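Local structure of D-2-hydroxyacid dehydrogensase protein (4LSW) at residues A[97-102]-A[294-299]; A[111-116]-A[165-170]; A[158-163]-A[202-207]; A[245-250]-A[274-279]. The protein probably catalyses the NAD(P)-dependent interconversion of 2-hydroxyacids of the D series and the matching 2-oxoacids. All coordinates share one frame; numbering follows the deposited sequence.

Interaction 1. Residues A[97-102]-A[294-299]; sequences PDVLTG and GQLLRD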
loop_
_atom_site.group_PDB
_atom_site.type_symbol
_atom_site.label_atom_id
_atom_site.label_comp_id
_atom_site.label_asym_id
_atom_site.label_seq_id
_atom_site.Cartn_x
_atom_site.Cartn_y
_atom_site.Cartn_z
ATOM N N PRO A 97 8.907 3.088 -6.630
ATOM C CA PRO A 97 8.440 1.699 -6.708
ATOM C C PRO A 97 9.476 0.696 -6.222
ATOM O O PRO A 97 10.646 1.050 -6.050
ATOM C CB PRO A 97 8.239 1.504 -8.205
ATOM C CG PRO A 97 9.310 2.339 -8.823
ATOM C CD PRO A 97 9.484 3.539 -7.910
ATOM N N ASP A 98 9.019 -0.538 -6.001
ATOM C CA ASP A 98 9.871 -1.715 -5.765
ATOM C C ASP A 98 10.492 -1.806 -4.373
ATOM O O ASP A 98 10.593 -2.897 -3.798
ATOM C CB ASP A 98 10.947 -1.850 -6.848
ATOM C CG ASP A 98 10.359 -2.109 -8.219
ATOM O OD1 ASP A 98 9.354 -2.848 -8.300
ATOM O OD2 ASP A 98 10.901 -1.579 -9.214
ATOM N N VAL A 99 10.903 -0.673 -3.826
ATOM C CA VAL A 99 11.614 -0.703 -2.557
ATOM C C VAL A 99 10.769 -1.136 -1.355
ATOM O O VAL A 99 11.327 -1.456 -0.306
ATOM C CB VAL A 99 12.287 0.649 -2.263
ATOM C CG1 VAL A 99 13.416 0.884 -3.243
ATOM C CG2 VAL A 99 11.271 1.755 -2.348
ATOM N N LEU A 100 9.443 -1.170 -1.505
ATOM C CA LEU A 100 8.554 -1.536 -0.400
ATOM C C LEU A 100 7.971 -2.954 -0.492
ATOM O O LEU A 100 7.268 -3.409 0.418
ATOM C CB LEU A 100 7.406 -0.520 -0.247
ATOM C CG LEU A 100 6.410 -0.192 -1.369
ATOM C CD1 LEU A 100 5.688 -1.395 -1.943
ATOM C CD2 LEU A 100 5.383 0.799 -0.845
ATOM N N THR A 101 8.231 -3.606 -1.620
ATOM C CA THR A 101 7.531 -4.841 -1.985
ATOM C C THR A 101 7.708 -5.954 -0.950
ATOM O O THR A 101 6.735 -6.549 -0.489
ATOM C CB THR A 101 7.968 -5.326 -3.377
ATOM O OG1 THR A 101 7.643 -4.313 -4.343
ATOM C CG2 THR A 101 7.267 -6.621 -3.751
ATOM N N GLY A 102 8.953 -6.200 -0.555
ATOM C CA GLY A 102 9.253 -7.304 0.342
ATOM C C GLY A 102 8.669 -7.103 1.724
ATOM O O GLY A 102 8.147 -8.042 2.313
ATOM N N GLY A 294 12.693 7.306 0.538
ATOM C CA GLY A 294 13.191 8.667 0.621
ATOM C C GLY A 294 14.423 8.873 -0.238
ATOM O O GLY A 294 14.552 9.888 -0.919
ATOM N N GLN A 295 15.335 7.903 -0.202
ATOM C CA GLN A 295 16.547 7.951 -1.012
ATOM C C GLN A 295 16.224 7.994 -2.502
ATOM O O GLN A 295 16.876 8.705 -3.273
ATOM C CB GLN A 295 17.440 6.741 -0.708
ATOM C CG GLN A 295 18.819 6.802 -1.367
ATOM C CD GLN A 295 19.696 7.894 -0.782
ATOM O OE1 GLN A 295 19.998 7.894 0.415
ATOM N NE2 GLN A 295 20.106 8.838 -1.625
ATOM N N LEU A 296 15.211 7.232 -2.904
ATOM C CA LEU A 296 14.804 7.155 -4.302
ATOM C C LEU A 296 14.180 8.468 -4.771
ATOM O O LEU A 296 14.459 8.939 -5.877
ATOM C CB LEU A 296 13.831 5.987 -4.484
ATOM C CG LEU A 296 13.429 5.620 -5.911
ATOM C CD1 LEU A 296 14.644 5.576 -6.831
ATOM C CD2 LEU A 296 12.697 4.275 -5.903
ATOM N N LEU A 297 13.329 9.046 -3.931
ATOM C CA LEU A 297 12.783 10.367 -4.205
ATOM C C LEU A 297 13.929 11.350 -4.423
ATOM O O LEU A 297 13.970 12.068 -5.421
ATOM C CB LEU A 297 11.922 10.833 -3.037
ATOM C CG LEU A 297 11.477 12.296 -3.115
ATOM C CD1 LEU A 297 10.168 12.450 -3.883
ATOM C CD2 LEU A 297 11.347 12.874 -1.720
ATOM N N ARG A 298 14.878 11.362 -3.497
ATOM C CA ARG A 298 15.979 12.301 -3.617
ATOM C C ARG A 298 16.861 11.995 -4.830
ATOM O O ARG A 298 17.302 12.914 -5.522
ATOM C CB ARG A 298 16.785 12.341 -2.322
ATOM C CG ARG A 298 15.986 12.901 -1.160
ATOM C CD ARG A 298 16.824 13.020 0.101
ATOM N NE ARG A 298 16.983 11.758 0.825
ATOM C CZ ARG A 298 18.121 11.076 0.909
ATOM N NH1 ARG A 298 19.213 11.516 0.298
ATOM N NH2 ARG A 298 18.171 9.953 1.615
ATOM N N ASP A 299 17.104 10.715 -5.111
ATOM C CA ASP A 299 17.956 10.369 -6.249
ATOM C C ASP A 299 17.351 10.793 -7.590
ATOM O O ASP A 299 18.074 11.160 -8.510
ATOM C CB ASP A 299 18.307 8.875 -6.261
ATOM C CG ASP A 299 19.262 8.485 -5.147
ATOM O OD1 ASP A 299 19.882 9.383 -4.538
ATOM O OD2 ASP A 299 19.398 7.270 -4.888
#

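Interaction 2. Residues A[111-116]-A[165-170]; sequences MMLAQS and AGFDMQ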
loop_
_atom_site.group_PDB
_atom_site.type_symbol
_atom_site.label_atom_id
_atom_site.label_comp_id
_atom_site.label_asym_id
_atom_site.label_seq_id
_atom_site.Cartn_x
_atom_site.Cartn_y
_atom_site.Cartn_z
ATOM N N MET A 111 0.545 -11.396 9.200
ATOM C CA MET A 111 -0.831 -11.183 9.622
ATOM C C MET A 111 -1.675 -12.450 9.536
ATOM O O MET A 111 -2.452 -12.747 10.438
ATOM C CB MET A 111 -1.466 -10.062 8.793
ATOM C CG MET A 111 -0.933 -8.675 9.175
ATOM S SD MET A 111 -1.313 -7.372 7.983
ATOM C CE MET A 111 -3.113 -7.319 8.038
ATOM N N MET A 112 -1.539 -13.191 8.440
ATOM C CA MET A 112 -2.218 -14.476 8.311
ATOM C C MET A 112 -1.846 -15.399 9.468
ATOM O O MET A 112 -2.716 -15.986 10.112
ATOM C CB MET A 112 -1.857 -15.161 6.985
ATOM C CG MET A 112 -2.301 -16.623 6.933
ATOM S SD MET A 112 -1.714 -17.544 5.500
ATOM C CE MET A 112 0.038 -17.472 5.812
ATOM N N LEU A 113 -0.547 -15.494 9.751
ATOM C CA LEU A 113 -0.079 -16.360 10.821
ATOM C C LEU A 113 -0.605 -15.904 12.176
ATOM O O LEU A 113 -1.070 -16.716 12.972
ATOM C CB LEU A 113 1.454 -16.399 10.841
ATOM C CG LEU A 113 2.104 -17.192 9.704
ATOM C CD1 LEU A 113 3.535 -16.721 9.527
ATOM C CD2 LEU A 113 2.060 -18.673 10.036
ATOM N N ALA A 114 -0.526 -14.602 12.432
ATOM C CA ALA A 114 -0.972 -14.054 13.710
ATOM C C ALA A 114 -2.461 -14.283 13.960
ATOM O O ALA A 114 -2.853 -14.625 15.069
ATOM C CB ALA A 114 -0.633 -12.575 13.809
ATOM N N GLN A 115 -3.286 -14.105 12.930
ATOM C CA GLN A 115 -4.715 -14.319 13.082
ATOM C C GLN A 115 -5.032 -15.800 13.202
ATOM O O GLN A 115 -5.783 -16.216 14.090
ATOM C CB GLN A 115 -5.480 -13.694 11.912
ATOM C CG GLN A 115 -6.995 -13.796 12.059
ATOM C CD GLN A 115 -7.514 -13.169 13.337
ATOM O OE1 GLN A 115 -6.970 -12.177 13.828
ATOM N NE2 GLN A 115 -8.571 -13.752 13.889
ATOM N N SER A 116 -4.445 -16.613 12.327
ATOM C CA SER A 116 -4.734 -18.039 12.351
ATOM C C SER A 116 -4.332 -18.698 13.671
ATOM O O SER A 116 -5.054 -19.546 14.196
ATOM C CB SER A 116 -4.075 -18.749 11.176
ATOM O OG SER A 116 -4.689 -20.005 10.967
ATOM N N ALA A 165 4.946 -20.435 -0.256
ATOM C CA ALA A 165 5.499 -21.707 -0.726
ATOM C C ALA A 165 6.413 -22.359 0.312
ATOM O O ALA A 165 6.493 -23.585 0.379
ATOM C CB ALA A 165 6.236 -21.516 -2.061
ATOM N N GLY A 166 7.090 -21.542 1.117
ATOM C CA GLY A 166 7.951 -22.056 2.174
ATOM C C GLY A 166 7.159 -22.746 3.279
ATOM O O GLY A 166 7.716 -23.548 4.046
ATOM N N PHE A 167 5.858 -22.442 3.347
ATOM C CA PHE A 167 4.921 -23.105 4.258
ATOM C C PHE A 167 4.177 -24.275 3.590
ATOM O O PHE A 167 3.195 -24.798 4.143
ATOM C CB PHE A 167 3.901 -22.087 4.808
ATOM C CG PHE A 167 4.502 -21.080 5.749
ATOM C CD1 PHE A 167 5.144 -19.949 5.269
ATOM C CD2 PHE A 167 4.442 -21.273 7.120
ATOM C CE1 PHE A 167 5.711 -19.023 6.131
ATOM C CE2 PHE A 167 5.012 -20.354 7.996
ATOM C CZ PHE A 167 5.645 -19.223 7.504
ATOM N N ASP A 168 4.651 -24.669 2.402
ATOM C CA ASP A 168 4.091 -25.786 1.643
ATOM C C ASP A 168 2.611 -25.622 1.368
ATOM O O ASP A 168 1.860 -26.593 1.313
ATOM C CB ASP A 168 4.343 -27.119 2.359
ATOM C CG ASP A 168 5.805 -27.507 2.370
ATOM O OD1 ASP A 168 6.566 -26.991 1.526
ATOM O OD2 ASP A 168 6.179 -28.334 3.225
ATOM N N MET A 169 2.191 -24.379 1.200
ATOM C CA MET A 169 0.790 -24.158 0.907
ATOM C C MET A 169 0.455 -24.510 -0.536
ATOM O O MET A 169 1.336 -24.521 -1.425
ATOM C CB MET A 169 0.381 -22.730 1.265
ATOM C CG MET A 169 0.712 -22.380 2.711
ATOM S SD MET A 169 -0.019 -20.849 3.274
ATOM C CE MET A 169 -1.653 -21.476 3.673
ATOM N N GLN A 170 -0.817 -24.846 -0.746
ATOM C CA GLN A 170 -1.360 -25.073 -2.081
ATOM C C GLN A 170 -1.822 -23.716 -2.589
ATOM O O GLN A 170 -2.810 -23.162 -2.098
ATOM C CB GLN A 170 -2.523 -26.054 -2.001
ATOM C CG GLN A 170 -2.188 -27.331 -1.224
ATOM C CD GLN A 170 -3.426 -28.118 -0.837
ATOM O OE1 GLN A 170 -4.167 -28.605 -1.697
ATOM N NE2 GLN A 170 -3.662 -28.243 0.467
#

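Interaction 3. Residues A[158-163]-A[202-207]; sequences FEVARR and FVTLAA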
loop_
_atom_site.group_PDB
_atom_site.type_symbol
_atom_site.label_atom_id
_atom_site.label_comp_id
_atom_site.label_asym_id
_atom_site.label_seq_id
_atom_site.Cartn_x
_atom_site.Cartn_y
_atom_site.Cartn_z
ATOM N N PHE A 158 3.287 -11.712 -5.980
ATOM C CA PHE A 158 4.348 -12.670 -6.243
ATOM C C PHE A 158 5.190 -12.903 -5.004
ATOM O O PHE A 158 5.461 -14.047 -4.646
ATOM C CB PHE A 158 5.234 -12.192 -7.387
ATOM C CG PHE A 158 6.332 -13.141 -7.730
ATOM C CD1 PHE A 158 6.035 -14.409 -8.205
ATOM C CD2 PHE A 158 7.654 -12.761 -7.610
ATOM C CE1 PHE A 158 7.048 -15.300 -8.538
ATOM C CE2 PHE A 158 8.678 -13.640 -7.945
ATOM C CZ PHE A 158 8.372 -14.912 -8.407
ATOM N N GLU A 159 5.581 -11.822 -4.333
ATOM C CA GLU A 159 6.389 -11.978 -3.126
ATOM C C GLU A 159 5.625 -12.700 -2.026
ATOM O O GLU A 159 6.202 -13.526 -1.308
ATOM C CB GLU A 159 6.904 -10.635 -2.624
ATOM C CG GLU A 159 7.982 -10.041 -3.505
ATOM C CD GLU A 159 9.122 -10.999 -3.773
ATOM O OE1 GLU A 159 9.689 -11.553 -2.806
ATOM O OE2 GLU A 159 9.455 -11.202 -4.959
ATOM N N VAL A 160 4.329 -12.414 -1.890
ATOM C CA VAL A 160 3.515 -13.169 -0.948
ATOM C C VAL A 160 3.539 -14.667 -1.270
ATOM O O VAL A 160 3.784 -15.500 -0.390
ATOM C CB VAL A 160 2.057 -12.642 -0.914
ATOM C CG1 VAL A 160 1.131 -13.627 -0.177
ATOM C CG2 VAL A 160 2.007 -11.255 -0.275
ATOM N N ALA A 161 3.299 -15.006 -2.535
ATOM C CA ALA A 161 3.283 -16.399 -2.942
ATOM C C ALA A 161 4.604 -17.118 -2.650
ATOM O O ALA A 161 4.596 -18.278 -2.245
ATOM C CB ALA A 161 2.921 -16.498 -4.418
ATOM N N ARG A 162 5.726 -16.424 -2.850
ATOM C CA ARG A 162 7.039 -17.019 -2.578
ATOM C C ARG A 162 7.159 -17.389 -1.107
ATOM O O ARG A 162 7.673 -18.462 -0.766
ATOM C CB ARG A 162 8.173 -16.082 -2.991
ATOM C CG ARG A 162 8.253 -15.882 -4.499
ATOM C CD ARG A 162 9.355 -14.908 -4.870
ATOM N NE ARG A 162 10.658 -15.514 -4.638
ATOM C CZ ARG A 162 11.595 -15.016 -3.837
ATOM N NH1 ARG A 162 11.395 -13.875 -3.189
ATOM N NH2 ARG A 162 12.746 -15.663 -3.697
ATOM N N ARG A 163 6.661 -16.509 -0.244
ATOM C CA ARG A 163 6.683 -16.766 1.198
ATOM C C ARG A 163 5.741 -17.906 1.566
ATOM O O ARG A 163 6.061 -18.738 2.413
ATOM C CB ARG A 163 6.335 -15.497 1.988
ATOM C CG ARG A 163 7.468 -14.471 2.002
ATOM C CD ARG A 163 6.894 -13.070 1.971
ATOM N NE ARG A 163 7.965 -12.083 2.053
ATOM C CZ ARG A 163 8.747 -11.738 1.036
ATOM N NH1 ARG A 163 8.589 -12.311 -0.155
ATOM N NH2 ARG A 163 9.696 -10.829 1.210
ATOM N N PHE A 202 -5.400 -13.596 0.034
ATOM C CA PHE A 202 -4.654 -12.349 0.143
ATOM C C PHE A 202 -5.103 -11.397 -0.945
ATOM O O PHE A 202 -5.133 -11.769 -2.119
ATOM C CB PHE A 202 -3.151 -12.616 -0.021
ATOM C CG PHE A 202 -2.539 -13.349 1.135
ATOM C CD1 PHE A 202 -2.626 -14.738 1.226
ATOM C CD2 PHE A 202 -1.891 -12.651 2.141
ATOM C CE1 PHE A 202 -2.066 -15.420 2.296
ATOM C CE2 PHE A 202 -1.327 -13.334 3.211
ATOM C CZ PHE A 202 -1.416 -14.713 3.285
ATOM N N VAL A 203 -5.432 -10.169 -0.564
ATOM C CA VAL A 203 -5.804 -9.155 -1.541
ATOM C C VAL A 203 -4.607 -8.248 -1.778
ATOM O O VAL A 203 -4.208 -7.467 -0.899
ATOM C CB VAL A 203 -7.006 -8.340 -1.075
ATOM C CG1 VAL A 203 -7.418 -7.353 -2.159
ATOM C CG2 VAL A 203 -8.151 -9.272 -0.742
ATOM N N THR A 204 -4.015 -8.406 -2.958
ATOM C CA THR A 204 -2.783 -7.729 -3.334
ATOM C C THR A 204 -2.972 -7.140 -4.725
ATOM O O THR A 204 -2.168 -7.350 -5.626
ATOM C CB THR A 204 -1.579 -8.704 -3.293
ATOM O OG1 THR A 204 -1.919 -9.923 -3.964
ATOM C CG2 THR A 204 -1.236 -9.045 -1.858
ATOM N N LEU A 205 -4.072 -6.410 -4.879
ATOM C CA LEU A 205 -4.410 -5.722 -6.122
ATOM C C LEU A 205 -3.818 -4.321 -6.109
ATOM O O LEU A 205 -4.185 -3.498 -5.269
ATOM C CB LEU A 205 -5.925 -5.611 -6.260
ATOM C CG LEU A 205 -6.708 -6.888 -6.526
ATOM C CD1 LEU A 205 -8.200 -6.663 -6.278
ATOM C CD2 LEU A 205 -6.463 -7.371 -7.953
ATOM N N ALA A 206 -2.920 -4.050 -7.050
ATOM C CA ALA A 206 -2.187 -2.789 -7.076
ATOM C C ALA A 206 -3.041 -1.635 -7.596
ATOM O O ALA A 206 -2.862 -0.485 -7.183
ATOM C CB ALA A 206 -0.910 -2.932 -7.894
ATOM N N ALA A 207 -3.973 -1.942 -8.493
ATOM C CA ALA A 207 -4.853 -0.917 -9.050
ATOM C C ALA A 207 -6.316 -1.205 -8.727
ATOM O O ALA A 207 -6.629 -2.198 -8.070
ATOM C CB ALA A 207 -4.655 -0.813 -10.556
#

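Interaction 4. Residues A[245-250]-A[274-279]; sequences AALADG and PNVLLQ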
loop_
_atom_site.group_PDB
_atom_site.type_symbol
_atom_site.label_atom_id
_atom_site.label_comp_id
_atom_site.label_asym_id
_atom_site.label_seq_id
_atom_site.Cartn_x
_atom_site.Cartn_y
_atom_site.Cartn_z
ATOM N N ALA A 245 -20.777 -7.279 7.489
ATOM C CA ALA A 245 -21.945 -8.131 7.660
ATOM C C ALA A 245 -21.580 -9.615 7.651
ATOM O O ALA A 245 -22.114 -10.401 8.431
ATOM C CB ALA A 245 -22.977 -7.835 6.588
ATOM N N ALA A 246 -20.665 -9.992 6.765
ATOM C CA ALA A 246 -20.264 -11.392 6.666
ATOM C C ALA A 246 -19.485 -11.851 7.902
ATOM O O ALA A 246 -19.673 -12.972 8.372
ATOM C CB ALA A 246 -19.466 -11.632 5.410
ATOM N N LEU A 247 -18.619 -10.991 8.423
ATOM C CA LEU A 247 -17.894 -11.319 9.651
ATOM C C LEU A 247 -18.840 -11.437 10.838
ATOM O O LEU A 247 -18.697 -12.337 11.665
ATOM C CB LEU A 247 -16.799 -10.289 9.934
ATOM C CG LEU A 247 -15.607 -10.363 8.982
ATOM C CD1 LEU A 247 -14.813 -9.074 8.973
ATOM C CD2 LEU A 247 -14.708 -11.529 9.372
ATOM N N ALA A 248 -19.815 -10.532 10.906
ATOM C CA ALA A 248 -20.809 -10.564 11.973
ATOM C C ALA A 248 -21.659 -11.835 11.929
ATOM O O ALA A 248 -21.974 -12.406 12.975
ATOM C CB ALA A 248 -21.704 -9.317 11.900
ATOM N N ASP A 249 -22.010 -12.267 10.717
ATOM C CA ASP A 249 -22.901 -13.409 10.482
ATOM C C ASP A 249 -22.217 -14.764 10.592
ATOM O O ASP A 249 -22.881 -15.797 10.685
ATOM C CB ASP A 249 -23.480 -13.358 9.063
ATOM C CG ASP A 249 -24.554 -12.315 8.893
ATOM O OD1 ASP A 249 -25.009 -11.731 9.902
ATOM O OD2 ASP A 249 -24.946 -12.104 7.726
ATOM N N GLY A 250 -20.891 -14.766 10.525
ATOM C CA GLY A 250 -20.156 -16.014 10.456
ATOM C C GLY A 250 -20.019 -16.565 9.044
ATOM O O GLY A 250 -19.509 -17.665 8.857
ATOM N N PRO A 274 -15.029 -10.112 16.798
ATOM C CA PRO A 274 -14.079 -10.955 17.535
ATOM C C PRO A 274 -13.071 -11.669 16.637
ATOM O O PRO A 274 -12.182 -12.361 17.148
ATOM C CB PRO A 274 -14.989 -11.993 18.191
ATOM C CG PRO A 274 -16.117 -12.148 17.224
ATOM C CD PRO A 274 -16.325 -10.790 16.596
ATOM N N ASN A 275 -13.206 -11.493 15.326
ATOM C CA ASN A 275 -12.410 -12.241 14.354
ATOM C C ASN A 275 -11.679 -11.334 13.370
ATOM O O ASN A 275 -11.534 -11.667 12.186
ATOM C CB ASN A 275 -13.327 -13.181 13.578
ATOM C CG ASN A 275 -14.570 -12.475 13.068
ATOM O OD1 ASN A 275 -14.847 -11.335 13.446
ATOM N ND2 ASN A 275 -15.326 -13.147 12.210
ATOM N N VAL A 276 -11.212 -10.191 13.856
ATOM C CA VAL A 276 -10.543 -9.219 13.005
ATOM C C VAL A 276 -9.220 -8.770 13.616
ATOM O O VAL A 276 -9.177 -8.303 14.759
ATOM C CB VAL A 276 -11.417 -7.970 12.764
ATOM C CG1 VAL A 276 -10.641 -6.939 11.982
ATOM C CG2 VAL A 276 -12.673 -8.329 12.011
ATOM N N LEU A 277 -8.142 -8.935 12.856
ATOM C CA LEU A 277 -6.842 -8.383 13.229
ATOM C C LEU A 277 -6.673 -7.010 12.595
ATOM O O LEU A 277 -6.703 -6.877 11.370
ATOM C CB LEU A 277 -5.713 -9.299 12.750
ATOM C CG LEU A 277 -4.309 -8.814 13.105
ATOM C CD1 LEU A 277 -4.106 -9.024 14.567
ATOM C CD2 LEU A 277 -3.239 -9.548 12.292
ATOM N N LEU A 278 -6.492 -5.980 13.421
ATOM C CA LEU A 278 -6.312 -4.627 12.919
ATOM C C LEU A 278 -4.825 -4.244 12.869
ATOM O O LEU A 278 -4.100 -4.486 13.834
ATOM C CB LEU A 278 -7.048 -3.643 13.835
ATOM C CG LEU A 278 -8.533 -3.868 14.093
ATOM C CD1 LEU A 278 -8.989 -2.992 15.270
ATOM C CD2 LEU A 278 -9.330 -3.559 12.843
ATOM N N GLN A 279 -4.389 -3.633 11.773
ATOM C CA GLN A 279 -3.047 -3.037 11.692
ATOM C C GLN A 279 -3.118 -1.631 11.088
ATOM O O GLN A 279 -3.899 -1.384 10.165
ATOM C CB GLN A 279 -2.104 -3.922 10.865
ATOM C CG GLN A 279 -1.887 -5.313 11.426
ATOM C CD GLN A 279 -0.892 -5.358 12.582
ATOM O OE1 GLN A 279 0.326 -5.397 12.372
ATOM N NE2 GLN A 279 -1.406 -5.363 13.807
#

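Interaction 1. Residues A[97-102]-A[294-299]
Leu296, on helix 287-306, reaches across to the loop carrying Pro97 and Val99 and touches both with the same methyl group. Its CD2 lies 3.9 Å from Pro97 CD, the ring carbon next to the proline nitrogen, and 3.8 Å from Pro97 O, and the two side chains meet at about a right angle. The leucine CG stands anti to the backbone N (chi1 -172°), which extends the branch from the helix toward the loop. Val99 adds a looser contact: its CB points at the helix, and CG1 comes within 4.4 Å of Leu296 CD2. No hydrogen bond links the two segments, and the buried area is small, about 102 Å², as befits a surface contact made through one methyl.

The loop has its own backbone support. Asp98 to Thr101 form a type I beta turn, with Thr101 N bonded to Asp98 O at 3.3 Å, and Asp98 is held by a salt bridge to Arg155.

Val99 also packs on Ala292 and Met293, one turn earlier in helix 287-306, while Leu296 touches Thr96 and Pro97 touches Thr312. The segment 97-102 thus follows strand 92-94 of the mixed sheet, passes beside helix 287-306 and leads into helix 101-116, which packs against the parallel sheet.

Interaction 2. Residues A[111-116]-A[165-170]
Met112 and Leu113, neighbours on helix 101-116, each meet one side chain of the turn at 165-170: Met112 reaches Met169 and Leu113 reaches Phe167. Met112 comes first, its chain extended as far as SD (chi1 168°, chi2 -172°), beyond which the terminal methyl bends off (chi3 64°) toward Met169. CE stops 4.2 Å from Met169 SD. The same side chain also packs on Phe200, Phe202 and Ile230 of the neighbouring strands, and on Val143.

One residue on, Leu113 sets both of its methyls against the outer end of the Phe167 ring. CD1 lies 3.8 Å from Phe167 CZ, and CD2 lies 4.0 Å from Phe167 CE2. The two side chains approach from opposite directions, and CD1 comes to the ring obliquely. At the end of the segment Ser116 faces another neighbour, giving its OG a hydrogen bond with Arg141 O.

The facing turn is type I from Ala165 to Asp168, closed by a bond from Asp168 N to Ala165 O of 2.9 Å. It leads from helix 155-165 into strand 170-174 and brings Phe167 and Met169 to the same helix.

No hydrogen bond crosses between the segments; the contact consists of methyl, thioether and ring surfaces. Cohesion therefore rests on dispersion and on the exclusion of water, with the buried methionines lying deeper than the partly exposed leucine and phenylalanine.

Interaction 3. Residues A[158-163]-A[202-207]
Val160 sets one methyl squarely over the middle of the Phe202 ring. CG1 is 3.9 Å from the ring centroid and only 13° off the ring normal, a CH-pi contact in which the methyl lies nearly as close to Phe202 CD2 as to CG. The valine's rotamer divides the work between its branches: with CG1 anti to the backbone N (chi1 167°), CG1 goes to the ring, while CG2 comes 4.2 Å from Thr204 CG2. A leucine in place of Phe202 has no flat ring, and would probably leave Val160 CG1 without its CH-pi partner.

Thr204 turns its methyl to the valine, and its OG1 is hydrogen-bonded to Gly152 O, with Leu151 O also close enough to share or compete for the single proton, so the polar end of this buried side chain is engaged. Gly152 belongs to a glycine pattern resembling the GxGxxG turn of Rossmann domains, consistent with a dinucleotide-binding fold.

Glu159, beside Val160 in sequence, heads a salt-bridge network along the helix. Its OE1 takes Arg162 NH1 at 2.9 Å on the syn lone pair and Arg163 NH1 at 3.0 Å on the anti side. The same Arg163 NH1 also reaches Glu159 O, 2.9 Å away, from above the carbonyl plane, and Arg163 is further paired with Asp106.

Helix 155-165 thus lies against the parallel sheet, with Val160 touching both strand 200-203 and Ala105 of helix 101-116; Phe202 reaches on to Ile230 of strand 228-231.

Interaction 4. Residues A[245-250]-A[274-279]
Apolar packing between Leu247 and Val276 accounts for one side of this contact. Leu247 CD1 lies 3.8 Å from Val276 CG2, and the two side chains cross at about a right angle. The leucine CG is anti to the carbonyl carbon (chi1 -71°), which carries it toward the strand, and chi2 (160°) then sets CD1 at Val276 and CD2 at Asn275.

The other methyl makes a mixed contact with an amide. Leu247 CD2 sits 3.3 Å from Asn275 ND2 and 3.8 Å from Asn275 CG, a close methyl-to-amide approach, and Leu247 CB is 3.9 Å from the same ND2. No hydrogen bond crosses between the segments; instead Asn275 ND2 bonds to Gly253 O, which holds the amide turned beside the leucine. An alanine in place of Asn275 has no amide, and is likely to leave Gly253 O without this donor and a gap beside Leu247 CD2.

Helix 240-249 packs here on the last strand of the parallel sheet. Leu247 also touches Ala255 of strand 254-257, while Leu277 touches Met111 and Gln115 of helix 101-116.

In the fold
Three of the four contacts, interactions 2, 3 and 4, belong to the parallel sheet and its flanking helices, a Rossmann-like domain consistent with NAD binding. Interaction 1 lies near the passage between this domain and the six-stranded mixed sheet. Along the chain it closes the widest loop, with the other three nested inside; interactions 2 and 3 alternate, and 4 follows them. Centres of 2 and 3 are about 13 Å apart, those of 1 and 4 about 34 Å. Helix 101-116 is the common thread: it starts in interaction 1, carries interaction 2, and touches 3 through Met112 on Phe202 and 4 through Gln115 on Leu277. The helix thus ties the inter-sheet connection to the probable dinucleotide-binding domain.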